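Local coordinates for protein putative glycoside hydrolase (Bacteroides ovatus, PDB 4ONZ) that is of unknown function but, as a putative glycoside hydrolase, probably has the five-bladed beta-propeller fold of its family of carbohydrate-active proteins, at residues V27-P38 with M95-A106; V328-L336 with V347-K357. All coordinates share one frame; numbering follows the deposited sequence. Where two conformers were deposited one is given.

In the fold
From the N terminus, residues 27-38 come first, then the strands 50-59, 62-70 and 82-89, and residues 95-106 return to close contact 1, a loop of 56 intervening residues. Contact 2 comes much later, with ten residues between its segments: the rest of the two hairpin strands and the turn joining them. The two are therefore in series, neither nested nor crossed, and their centres lie about 28 Å apart. They meet nevertheless at V27 and V347, whose CG1 methyls touch. Contact 1 seals the edge of the first four-stranded sheet, contact 2 pairs two strands of the last sheet and adds the C-terminal tail, and residues 27-28 bridge the two by pairing with V345.

Contact 1 (V27-P38 with M95-A106); sequences VISPQPTEFYCP and MKRLDNPVLFPA
The carbonyl oxygen of S29 is gripped by both terminal nitrogens of R97: NH1 of R97 reaches S29 O at 3.0 Å and NH2 of R97 reaches S29 O at 2.9 Å. The oxygen lies close to the guanidinium plane, but both bonds are bent, with N-H...O angles near 140°, as a single acceptor shared end-on requires. A fold at chi3 (65°) turns the otherwise extended arginine end-on to the carbonyl. Above and below, the flat group is sandwiched. The methyl CG2 of I28 sits over one face, 3.6 Å from R97 CZ, while the Q31 amide stacks nearly parallel on the opposite face; Q31 NE2 and R97 NH1 are both donors and do not bond. A water joins NH1 to V27 O. With NH2 also salt-bridged to E47 and NE bonded to Y67, the guanidinium's rotation is fixed, and arginine suits the place because it can serve so many acceptors at once. E47 also binds the hydroxyl of T33, while the T33 methyl CG2 rests 3.4 Å from D99 O. Beside the arginine, M95 (a selenomethionine), its chain bent at chi2 and chi3, lays CG against V27 O and 3.9 Å from I28 CG1.

Farther along, the contact becomes apolar. P101 CD lies over one face of the F35 ring, 3.6 Å from its centroid, a CH-pi contact that suits proline: CD and CG present a C-H-rich edge, probably somewhat polarised at CD by the ring nitrogen. The F35 edge in turn meets the F104 face, edge-to-face with planes at 64°, and P38 CG packs 3.9 Å from F104 CE1. Polar clamp and aromatic cluster together lay residues 27-38 along the margin of the four-stranded antiparallel sheet with 96-97 as one of its two outer strands, consistent with the rim of one blade of a five-bladed beta-propeller.

Contact 2 (V328-L336 with V347-K357); sequences VYHKKKLYL and VAVCDDVKKLK
L334 and C350 form a hydrogen-bonded pair of the antiparallel beta hairpin 333-340/344-350, which supplies the middle and one outer strand of a three-stranded sheet that probably forms a propeller blade. L334 N donates to C350 O at 2.8 Å and L334 O receives C350 N in return; L336 and A348 repeat the exchange two residues on, and Y335 with V349 is the non-hydrogen-bonded pair between them.

L334 has more of its surface buried by the contact than any other residue here, and projects onto the same face as L336, A348 and C350. It meets L356 tip to tip, CD1 of each 3.9 Å apart, while L334 CG lies 4.0 Å from V353 CG1. Leucine suits this spot because both its methyls, CD1 and CD2, meet L356 CD1 from the short 3-10 turn at 354-356. L336 continues the face, resting CB 3.5 Å from A348 O and burying its far end against F18, I324 and L327.

V353 lies beyond the strand. Its CB touches the edge of the Y329 ring, 4.0 Å from Y329 CE1, and both its methyls approach K332 O. On the face of the sheet opposite L334, V349 places CG1 over the Y335 ring, 4.2 Å from the centroid, a CH-pi contact set by chi1 of -174°. Between the type I' turn at H330-K333 and the end of strand 344-350, one water donates to K332 O at 2.7 Å and to D351 O at 2.6 Å.

Contact 1 (V27-P38 with M95-A106)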
loop_
_atom_site.group_PDB
_atom_site.type_symbol
_atom_site.label_atom_id
_atom_site.label_comp_id
_atom_site.label_asym_id
_atom_site.label_seq_id
_atom_site.Cartn_x
_atom_site.Cartn_y
_atom_site.Cartn_z
ATOM N N VAL A 27 -8.562 -14.493 -1.746
ATOM C CA VAL A 27 -9.747 -14.068 -0.990
ATOM C C VAL A 27 -10.649 -13.075 -1.752
ATOM O O VAL A 27 -11.819 -12.939 -1.416
ATOM C CB VAL A 27 -9.388 -13.524 0.420
ATOM C CG1 VAL A 27 -8.808 -14.640 1.281
ATOM C CG2 VAL A 27 -8.432 -12.346 0.362
ATOM N N ILE A 28 -10.108 -12.380 -2.756
ATOM C CA ILE A 28 -10.885 -11.457 -3.596
ATOM C C ILE A 28 -10.460 -11.659 -5.051
ATOM O O ILE A 28 -9.286 -11.531 -5.381
ATOM C CB ILE A 28 -10.685 -9.962 -3.226
ATOM C CG1 ILE A 28 -10.974 -9.708 -1.743
ATOM C CG2 ILE A 28 -11.580 -9.069 -4.084
ATOM C CD1 ILE A 28 -10.692 -8.290 -1.297
ATOM N N SER A 29 -11.433 -11.967 -5.903
ATOM C CA SER A 29 -11.210 -12.210 -7.328
ATOM C C SER A 29 -12.171 -11.354 -8.158
ATOM O O SER A 29 -13.196 -10.904 -7.644
ATOM C CB SER A 29 -11.436 -13.691 -7.643
ATOM O OG SER A 29 -10.482 -14.503 -6.972
ATOM N N PRO A 30 -11.838 -11.123 -9.438
ATOM C CA PRO A 30 -12.701 -10.304 -10.288
ATOM C C PRO A 30 -14.086 -10.903 -10.532
ATOM O O PRO A 30 -14.269 -12.128 -10.453
ATOM C CB PRO A 30 -11.899 -10.154 -11.602
ATOM C CG PRO A 30 -10.771 -11.123 -11.514
ATOM C CD PRO A 30 -10.527 -11.382 -10.061
ATOM N N GLN A 31 -15.040 -10.017 -10.808
ATOM C CA GLN A 31 -16.439 -10.355 -11.046
ATOM C C GLN A 31 -17.001 -9.376 -12.070
ATOM O O GLN A 31 -16.496 -8.263 -12.181
ATOM C CB GLN A 31 -17.247 -10.165 -9.766
ATOM C CG GLN A 31 -16.824 -11.003 -8.580
ATOM C CD GLN A 31 -17.649 -10.694 -7.347
ATOM O OE1 GLN A 31 -18.259 -9.629 -7.236
ATOM N NE2 GLN A 31 -17.668 -11.623 -6.410
ATOM N N PRO A 32 -18.087 -9.750 -12.771
ATOM C CA PRO A 32 -18.670 -8.842 -13.766
ATOM C C PRO A 32 -19.663 -7.816 -13.180
ATOM O O PRO A 32 -20.473 -7.259 -13.917
ATOM C CB PRO A 32 -19.371 -9.808 -14.734
ATOM C CG PRO A 32 -19.760 -10.974 -13.885
ATOM C CD PRO A 32 -18.812 -11.038 -12.712
ATOM N N THR A 33 -19.586 -7.564 -11.874
ATOM C CA THR A 33 -20.465 -6.617 -11.177
ATOM C C THR A 33 -20.444 -5.230 -11.818
ATOM O O THR A 33 -19.377 -4.708 -12.125
ATOM C CB THR A 33 -20.005 -6.444 -9.716
ATOM O OG1 THR A 33 -19.667 -7.721 -9.169
ATOM C CG2 THR A 33 -21.093 -5.774 -8.871
ATOM N N GLU A 34 -21.618 -4.628 -11.985
ATOM C CA GLU A 34 -21.747 -3.306 -12.608
ATOM C C GLU A 34 -22.054 -2.184 -11.631
ATOM O O GLU A 34 -22.523 -2.423 -10.519
ATOM C CB GLU A 34 -22.873 -3.333 -13.646
ATOM C CG GLU A 34 -22.582 -4.204 -14.850
ATOM C CD GLU A 34 -23.783 -4.401 -15.750
ATOM O OE1 GLU A 34 -24.900 -3.942 -15.407
ATOM O OE2 GLU A 34 -23.601 -5.030 -16.813
ATOM N N PHE A 35 -21.728 -0.958 -12.047
ATOM C CA PHE A 35 -22.125 0.255 -11.330
ATOM C C PHE A 35 -22.246 1.350 -12.384
ATOM O O PHE A 35 -21.653 1.247 -13.464
ATOM C CB PHE A 35 -21.164 0.633 -10.183
ATOM C CG PHE A 35 -20.140 1.700 -10.520
ATOM C CD1 PHE A 35 -19.126 1.464 -11.434
ATOM C CD2 PHE A 35 -20.166 2.928 -9.853
ATOM C CE1 PHE A 35 -18.180 2.443 -11.706
ATOM C CE2 PHE A 35 -19.222 3.909 -10.119
ATOM C CZ PHE A 35 -18.230 3.667 -11.049
ATOM N N TYR A 36 -23.035 2.377 -12.090
ATOM C CA TYR A 36 -23.220 3.469 -13.040
ATOM C C TYR A 36 -22.075 4.458 -12.839
ATOM O O TYR A 36 -21.998 5.117 -11.805
ATOM C CB TYR A 36 -24.573 4.158 -12.876
ATOM C CG TYR A 36 -24.807 5.187 -13.954
ATOM C CD1 TYR A 36 -25.299 4.816 -15.203
ATOM C CD2 TYR A 36 -24.487 6.527 -13.742
ATOM C CE1 TYR A 36 -25.486 5.758 -16.203
ATOM C CE2 TYR A 36 -24.672 7.475 -14.734
ATOM C CZ TYR A 36 -25.168 7.089 -15.958
ATOM O OH TYR A 36 -25.340 8.046 -16.928
ATOM N N CYS A 37 -21.201 4.545 -13.837
ATOM C CA CYS A 37 -20.027 5.411 -13.787
ATOM C C CYS A 37 -20.401 6.837 -14.148
ATOM O O CYS A 37 -20.917 7.075 -15.235
ATOM C CB CYS A 37 -18.931 4.915 -14.740
ATOM S SG CYS A 37 -17.424 5.941 -14.760
ATOM N N PRO A 38 -20.112 7.795 -13.252
ATOM C CA PRO A 38 -20.440 9.200 -13.529
ATOM C C PRO A 38 -19.530 9.831 -14.593
ATOM O O PRO A 38 -19.892 10.850 -15.180
ATOM C CB PRO A 38 -20.258 9.891 -12.167
ATOM C CG PRO A 38 -19.366 9.000 -11.383
ATOM C CD PRO A 38 -19.489 7.607 -11.928
HETATM N N MSE A 95 -14.915 -12.617 2.783
HETATM C CA MSE A 95 -15.121 -11.229 2.379
HETATM C C MSE A 95 -16.527 -10.959 1.917
HETATM O O MSE A 95 -17.076 -11.709 1.115
HETATM C CB MSE A 95 -14.196 -10.927 1.203
HETATM C CG MSE A 95 -12.704 -11.090 1.499
HETATM SE SE MSE A 95 -12.023 -9.618 2.603
HETATM C CE MSE A 95 -10.634 -10.575 3.598
ATOM N N LYS A 96 -17.125 -9.889 2.437
ATOM C CA LYS A 96 -18.450 -9.434 2.017
ATOM C C LYS A 96 -18.187 -8.135 1.261
ATOM O O LYS A 96 -17.744 -7.149 1.859
ATOM C CB LYS A 96 -19.347 -9.212 3.232
ATOM C CG LYS A 96 -20.756 -8.718 2.927
ATOM C CD LYS A 96 -21.546 -8.531 4.219
ATOM C CE LYS A 96 -22.856 -7.791 3.997
ATOM N NZ LYS A 96 -23.736 -8.462 3.001
ATOM N N ARG A 97 -18.452 -8.138 -0.044
ATOM C CA ARG A 97 -18.155 -6.996 -0.908
ATOM C C ARG A 97 -19.376 -6.168 -1.306
ATOM O O ARG A 97 -20.480 -6.683 -1.382
ATOM C CB ARG A 97 -17.453 -7.513 -2.168
ATOM C CG ARG A 97 -16.122 -8.180 -1.856
ATOM C CD ARG A 97 -15.703 -9.198 -2.901
ATOM N NE ARG A 97 -15.429 -8.636 -4.220
ATOM C CZ ARG A 97 -14.994 -9.364 -5.249
ATOM N NH1 ARG A 97 -14.775 -10.677 -5.114
ATOM N NH2 ARG A 97 -14.748 -8.786 -6.413
ATOM N N LEU A 98 -19.158 -4.876 -1.547
ATOM C CA LEU A 98 -20.210 -3.974 -2.006
ATOM C C LEU A 98 -20.236 -4.017 -3.526
ATOM O O LEU A 98 -19.186 -4.152 -4.173
ATOM C CB LEU A 98 -19.952 -2.534 -1.556
ATOM C CG LEU A 98 -19.894 -2.240 -0.056
ATOM C CD1 LEU A 98 -19.566 -0.772 0.177
ATOM C CD2 LEU A 98 -21.195 -2.628 0.637
ATOM N N ASP A 99 -21.432 -3.891 -4.092
ATOM C CA ASP A 99 -21.601 -3.895 -5.548
ATOM C C ASP A 99 -21.067 -2.639 -6.231
ATOM O O ASP A 99 -20.813 -2.662 -7.433
ATOM C CB ASP A 99 -23.074 -4.069 -5.923
ATOM C CG ASP A 99 -23.577 -5.482 -5.689
ATOM O OD1 ASP A 99 -22.760 -6.393 -5.409
ATOM O OD2 ASP A 99 -24.799 -5.677 -5.810
ATOM N N ASN A 100 -20.932 -1.546 -5.485
ATOM C CA ASN A 100 -20.386 -0.310 -6.034
ATOM C C ASN A 100 -19.010 -0.016 -5.460
ATOM O O ASN A 100 -18.769 -0.273 -4.284
ATOM C CB ASN A 100 -21.297 0.876 -5.727
ATOM C CG ASN A 100 -22.639 0.795 -6.439
ATOM O OD1 ASN A 100 -22.986 -0.218 -7.051
ATOM N ND2 ASN A 100 -23.408 1.868 -6.343
ATOM N N PRO A 101 -18.111 0.566 -6.278
ATOM C CA PRO A 101 -16.792 0.915 -5.757
ATOM C C PRO A 101 -16.933 2.092 -4.817
ATOM O O PRO A 101 -17.940 2.806 -4.878
ATOM C CB PRO A 101 -16.018 1.311 -7.012
ATOM C CG PRO A 101 -17.064 1.873 -7.912
ATOM C CD PRO A 101 -18.274 1.002 -7.675
ATOM N N VAL A 102 -15.938 2.308 -3.965
ATOM C CA VAL A 102 -16.011 3.396 -2.981
ATOM C C VAL A 102 -15.106 4.591 -3.264
ATOM O O VAL A 102 -15.209 5.606 -2.574
ATOM C CB VAL A 102 -15.782 2.879 -1.539
ATOM C CG1 VAL A 102 -16.878 1.891 -1.164
ATOM C CG2 VAL A 102 -14.403 2.246 -1.390
ATOM N N LEU A 103 -14.199 4.473 -4.238
ATOM C CA LEU A 103 -13.357 5.600 -4.665
ATOM C C LEU A 103 -13.159 5.419 -6.158
ATOM O O LEU A 103 -12.687 4.373 -6.609
ATOM C CB LEU A 103 -12.003 5.664 -3.945
ATOM C CG LEU A 103 -11.148 6.897 -4.285
ATOM C CD1 LEU A 103 -11.816 8.180 -3.840
ATOM C CD2 LEU A 103 -9.770 6.819 -3.655
ATOM N N PHE A 104 -13.532 6.439 -6.913
ATOM C CA PHE A 104 -13.512 6.373 -8.362
ATOM C C PHE A 104 -13.525 7.759 -8.975
ATOM O O PHE A 104 -13.863 8.730 -8.295
ATOM C CB PHE A 104 -14.746 5.585 -8.817
ATOM C CG PHE A 104 -16.032 6.019 -8.145
ATOM C CD1 PHE A 104 -16.815 7.041 -8.685
ATOM C CD2 PHE A 104 -16.471 5.394 -6.983
ATOM C CE1 PHE A 104 -17.995 7.444 -8.069
ATOM C CE2 PHE A 104 -17.657 5.789 -6.363
ATOM C CZ PHE A 104 -18.420 6.814 -6.907
ATOM N N PRO A 105 -13.147 7.868 -10.263
ATOM C CA PRO A 105 -13.259 9.184 -10.880
ATOM C C PRO A 105 -14.736 9.581 -10.913
ATOM O O PRO A 105 -15.583 8.752 -11.234
ATOM C CB PRO A 105 -12.675 9.004 -12.287
ATOM C CG PRO A 105 -12.334 7.575 -12.441
ATOM C CD PRO A 105 -12.485 6.874 -11.124
ATOM N N ALA A 106 -15.027 10.823 -10.534
ATOM C CA ALA A 106 -16.402 11.296 -10.423
ATOM C C ALA A 106 -16.565 12.742 -10.880
ATOM O O ALA A 106 -15.618 13.366 -11.355
ATOM C CB ALA A 106 -16.867 11.136 -8.976
HETATM O O HOH W 1 -14.474 -12.153 -2.470
#

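Contact 2 (V328-L336 with V347-K357)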
loop_
_atom_site.group_PDB
_atom_site.type_symbol
_atom_site.label_atom_id
_atom_site.label_comp_id
_atom_site.label_asym_id
_atom_site.label_seq_id
_atom_site.Cartn_x
_atom_site.Cartn_y
_atom_site.Cartn_z
ATOM N N VAL A 328 -2.859 -5.468 8.997
ATOM C CA VAL A 328 -3.778 -5.185 10.103
ATOM C C VAL A 328 -3.519 -6.094 11.294
ATOM O O VAL A 328 -3.120 -7.250 11.136
ATOM C CB VAL A 328 -5.259 -5.307 9.684
ATOM C CG1 VAL A 328 -5.611 -4.261 8.636
ATOM C CG2 VAL A 328 -5.585 -6.689 9.158
ATOM N N TYR A 329 -3.733 -5.536 12.476
ATOM C CA TYR A 329 -3.619 -6.247 13.729
ATOM C C TYR A 329 -5.045 -6.603 14.128
ATOM O O TYR A 329 -5.899 -5.729 14.259
ATOM C CB TYR A 329 -2.976 -5.363 14.793
ATOM C CG TYR A 329 -2.869 -6.031 16.142
ATOM C CD1 TYR A 329 -1.782 -6.840 16.453
ATOM C CD2 TYR A 329 -3.851 -5.857 17.104
ATOM C CE1 TYR A 329 -1.680 -7.451 17.688
ATOM C CE2 TYR A 329 -3.756 -6.464 18.346
ATOM C CZ TYR A 329 -2.666 -7.258 18.628
ATOM O OH TYR A 329 -2.566 -7.871 19.854
ATOM N N HIS A 330 -5.294 -7.890 14.333
ATOM C CA HIS A 330 -6.625 -8.379 14.658
ATOM C C HIS A 330 -6.531 -9.642 15.503
ATOM O O HIS A 330 -5.935 -10.629 15.079
ATOM C CB HIS A 330 -7.373 -8.662 13.357
ATOM C CG HIS A 330 -8.738 -9.242 13.551
ATOM N ND1 HIS A 330 -9.808 -8.495 13.982
ATOM C CD2 HIS A 330 -9.211 -10.495 13.344
ATOM C CE1 HIS A 330 -10.883 -9.262 14.050
ATOM N NE2 HIS A 330 -10.547 -10.480 13.662
ATOM N N LYS A 331 -7.101 -9.576 16.704
ATOM C CA LYS A 331 -7.121 -10.698 17.647
ATOM C C LYS A 331 -5.747 -11.333 17.860
ATOM O O LYS A 331 -5.548 -12.536 17.638
ATOM C CB LYS A 331 -8.160 -11.739 17.222
ATOM C CG LYS A 331 -9.584 -11.217 17.302
ATOM C CD LYS A 331 -10.595 -12.274 16.890
ATOM C CE LYS A 331 -12.020 -11.760 17.023
ATOM N NZ LYS A 331 -13.015 -12.759 16.545
ATOM N N LYS A 332 -4.808 -10.503 18.302
ATOM C CA LYS A 332 -3.439 -10.913 18.591
ATOM C C LYS A 332 -2.681 -11.497 17.399
ATOM O O LYS A 332 -1.703 -12.208 17.595
ATOM C CB LYS A 332 -3.406 -11.923 19.752
ATOM C CG LYS A 332 -4.039 -11.446 21.043
ATOM C CD LYS A 332 -3.811 -12.488 22.133
ATOM C CE LYS A 332 -4.484 -12.104 23.436
ATOM N NZ LYS A 332 -4.196 -13.099 24.510
ATOM N N LYS A 333 -3.122 -11.193 16.179
ATOM C CA LYS A 333 -2.448 -11.650 14.959
ATOM C C LYS A 333 -2.301 -10.515 13.954
ATOM O O LYS A 333 -3.029 -9.524 14.001
ATOM C CB LYS A 333 -3.228 -12.781 14.287
ATOM C CG LYS A 333 -3.311 -14.053 15.105
ATOM C CD LYS A 333 -4.056 -15.127 14.337
ATOM C CE LYS A 333 -4.129 -16.423 15.125
ATOM N NZ LYS A 333 -4.935 -17.441 14.399
ATOM N N LEU A 334 -1.335 -10.666 13.062
ATOM C CA LEU A 334 -1.130 -9.718 11.978
ATOM C C LEU A 334 -1.544 -10.385 10.677
ATOM O O LEU A 334 -1.109 -11.499 10.381
ATOM C CB LEU A 334 0.328 -9.277 11.896
ATOM C CG LEU A 334 0.834 -8.264 12.921
ATOM C CD1 LEU A 334 2.347 -8.129 12.785
ATOM C CD2 LEU A 334 0.145 -6.919 12.723
ATOM N N TYR A 335 -2.415 -9.716 9.929
ATOM C CA TYR A 335 -2.871 -10.178 8.624
ATOM C C TYR A 335 -2.267 -9.290 7.540
ATOM O O TYR A 335 -2.462 -8.065 7.539
ATOM C CB TYR A 335 -4.394 -10.121 8.533
ATOM C CG TYR A 335 -5.106 -11.095 9.453
ATOM C CD1 TYR A 335 -5.195 -10.847 10.817
ATOM C CD2 TYR A 335 -5.707 -12.251 8.954
ATOM C CE1 TYR A 335 -5.829 -11.733 11.667
ATOM C CE2 TYR A 335 -6.350 -13.144 9.802
ATOM C CZ TYR A 335 -6.407 -12.876 11.156
ATOM O OH TYR A 335 -7.043 -13.754 12.011
ATOM N N LEU A 336 -1.571 -9.931 6.607
ATOM C CA LEU A 336 -0.910 -9.275 5.481
ATOM C C LEU A 336 -1.759 -9.494 4.225
ATOM O O LEU A 336 -2.046 -10.642 3.876
ATOM C CB LEU A 336 0.454 -9.941 5.293
ATOM C CG LEU A 336 1.543 -9.218 4.527
ATOM C CD1 LEU A 336 1.878 -7.922 5.248
ATOM C CD2 LEU A 336 2.760 -10.115 4.443
ATOM N N VAL A 347 -4.134 -13.378 1.308
ATOM C CA VAL A 347 -3.830 -13.077 2.698
ATOM C C VAL A 347 -2.828 -14.075 3.279
ATOM O O VAL A 347 -2.814 -15.256 2.898
ATOM C CB VAL A 347 -5.127 -13.070 3.557
ATOM C CG1 VAL A 347 -5.735 -14.465 3.658
ATOM C CG2 VAL A 347 -4.865 -12.521 4.949
ATOM N N ALA A 348 -1.982 -13.580 4.182
ATOM C CA ALA A 348 -1.032 -14.409 4.941
ATOM C C ALA A 348 -1.081 -13.877 6.366
ATOM O O ALA A 348 -1.326 -12.683 6.587
ATOM C CB ALA A 348 0.377 -14.350 4.365
ATOM N N VAL A 349 -0.847 -14.753 7.331
ATOM C CA VAL A 349 -1.074 -14.425 8.742
ATOM C C VAL A 349 0.125 -14.735 9.632
ATOM O O VAL A 349 0.776 -15.757 9.456
ATOM C CB VAL A 349 -2.287 -15.240 9.251
ATOM C CG1 VAL A 349 -2.666 -14.841 10.674
ATOM C CG2 VAL A 349 -3.468 -15.069 8.298
ATOM N N CYS A 350 0.387 -13.842 10.587
ATOM C CA CYS A 350 1.480 -13.973 11.550
ATOM C C CYS A 350 0.927 -13.942 12.974
ATOM O O CYS A 350 0.197 -13.021 13.346
ATOM C CB CYS A 350 2.472 -12.832 11.367
ATOM S SG CYS A 350 3.850 -12.779 12.537
ATOM N N ASP A 351 1.274 -14.943 13.774
ATOM C CA ASP A 351 0.786 -14.996 15.155
ATOM C C ASP A 351 1.825 -14.555 16.196
ATOM O O ASP A 351 1.578 -14.664 17.393
ATOM C CB ASP A 351 0.216 -16.387 15.464
ATOM C CG ASP A 351 1.220 -17.488 15.261
ATOM O OD1 ASP A 351 2.435 -17.221 15.366
ATOM O OD2 ASP A 351 0.791 -18.629 14.998
ATOM N N ASP A 352 2.973 -14.048 15.739
ATOM C CA ASP A 352 4.028 -13.546 16.632
ATOM C C ASP A 352 3.993 -12.015 16.625
ATOM O O ASP A 352 4.554 -11.379 15.728
ATOM C CB ASP A 352 5.404 -14.059 16.187
ATOM C CG ASP A 352 6.537 -13.588 17.095
ATOM O OD1 ASP A 352 6.264 -12.999 18.166
ATOM O OD2 ASP A 352 7.713 -13.813 16.730
ATOM N N VAL A 353 3.363 -11.432 17.646
ATOM C CA VAL A 353 3.160 -9.974 17.717
ATOM C C VAL A 353 3.792 -9.243 18.906
ATOM O O VAL A 353 3.612 -8.024 19.054
ATOM C CB VAL A 353 1.646 -9.656 17.695
ATOM C CG1 VAL A 353 1.030 -10.173 16.404
ATOM C CG2 VAL A 353 0.933 -10.259 18.904
ATOM N N LYS A 354 4.551 -9.961 19.726
ATOM C CA LYS A 354 5.166 -9.376 20.919
ATOM C C LYS A 354 6.010 -8.144 20.607
ATOM O O LYS A 354 5.962 -7.157 21.342
ATOM C CB LYS A 354 6.020 -10.417 21.650
ATOM C CG LYS A 354 6.649 -9.892 22.929
ATOM C CD LYS A 354 7.253 -11.010 23.765
ATOM C CE LYS A 354 7.703 -10.484 25.117
ATOM N NZ LYS A 354 8.169 -11.583 26.006
ATOM N N LYS A 355 6.761 -8.191 19.507
ATOM C CA LYS A 355 7.636 -7.068 19.131
ATOM C C LYS A 355 6.918 -5.738 18.895
ATOM O O LYS A 355 7.556 -4.681 18.920
ATOM C CB LYS A 355 8.510 -7.420 17.922
ATOM C CG LYS A 355 7.758 -7.830 16.662
ATOM C CD LYS A 355 8.712 -8.056 15.493
ATOM C CE LYS A 355 9.733 -9.165 15.736
ATOM N NZ LYS A 355 9.131 -10.519 15.872
ATOM N N LEU A 356 5.602 -5.789 18.685
ATOM C CA LEU A 356 4.805 -4.578 18.468
ATOM C C LEU A 356 4.510 -3.776 19.745
ATOM O O LEU A 356 4.135 -2.606 19.656
ATOM C CB LEU A 356 3.474 -4.924 17.800
ATOM C CG LEU A 356 3.513 -5.724 16.501
ATOM C CD1 LEU A 356 2.098 -5.889 15.973
ATOM C CD2 LEU A 356 4.401 -5.054 15.460
ATOM N N LYS A 357 4.631 -4.398 20.918
ATOM C CA LYS A 357 4.409 -3.694 22.199
ATOM C C LYS A 357 5.560 -2.736 22.501
ATOM O O LYS A 357 6.710 -3.162 22.626
ATOM C CB LYS A 357 4.222 -4.682 23.359
ATOM C CG LYS A 357 2.770 -5.029 23.673
ATOM C CD LYS A 357 1.977 -5.521 22.471
ATOM C CE LYS A 357 2.473 -6.862 21.956
ATOM N NZ LYS A 357 1.628 -7.351 20.835
HETATM O O HOH W 2 -0.909 -14.723 18.293
#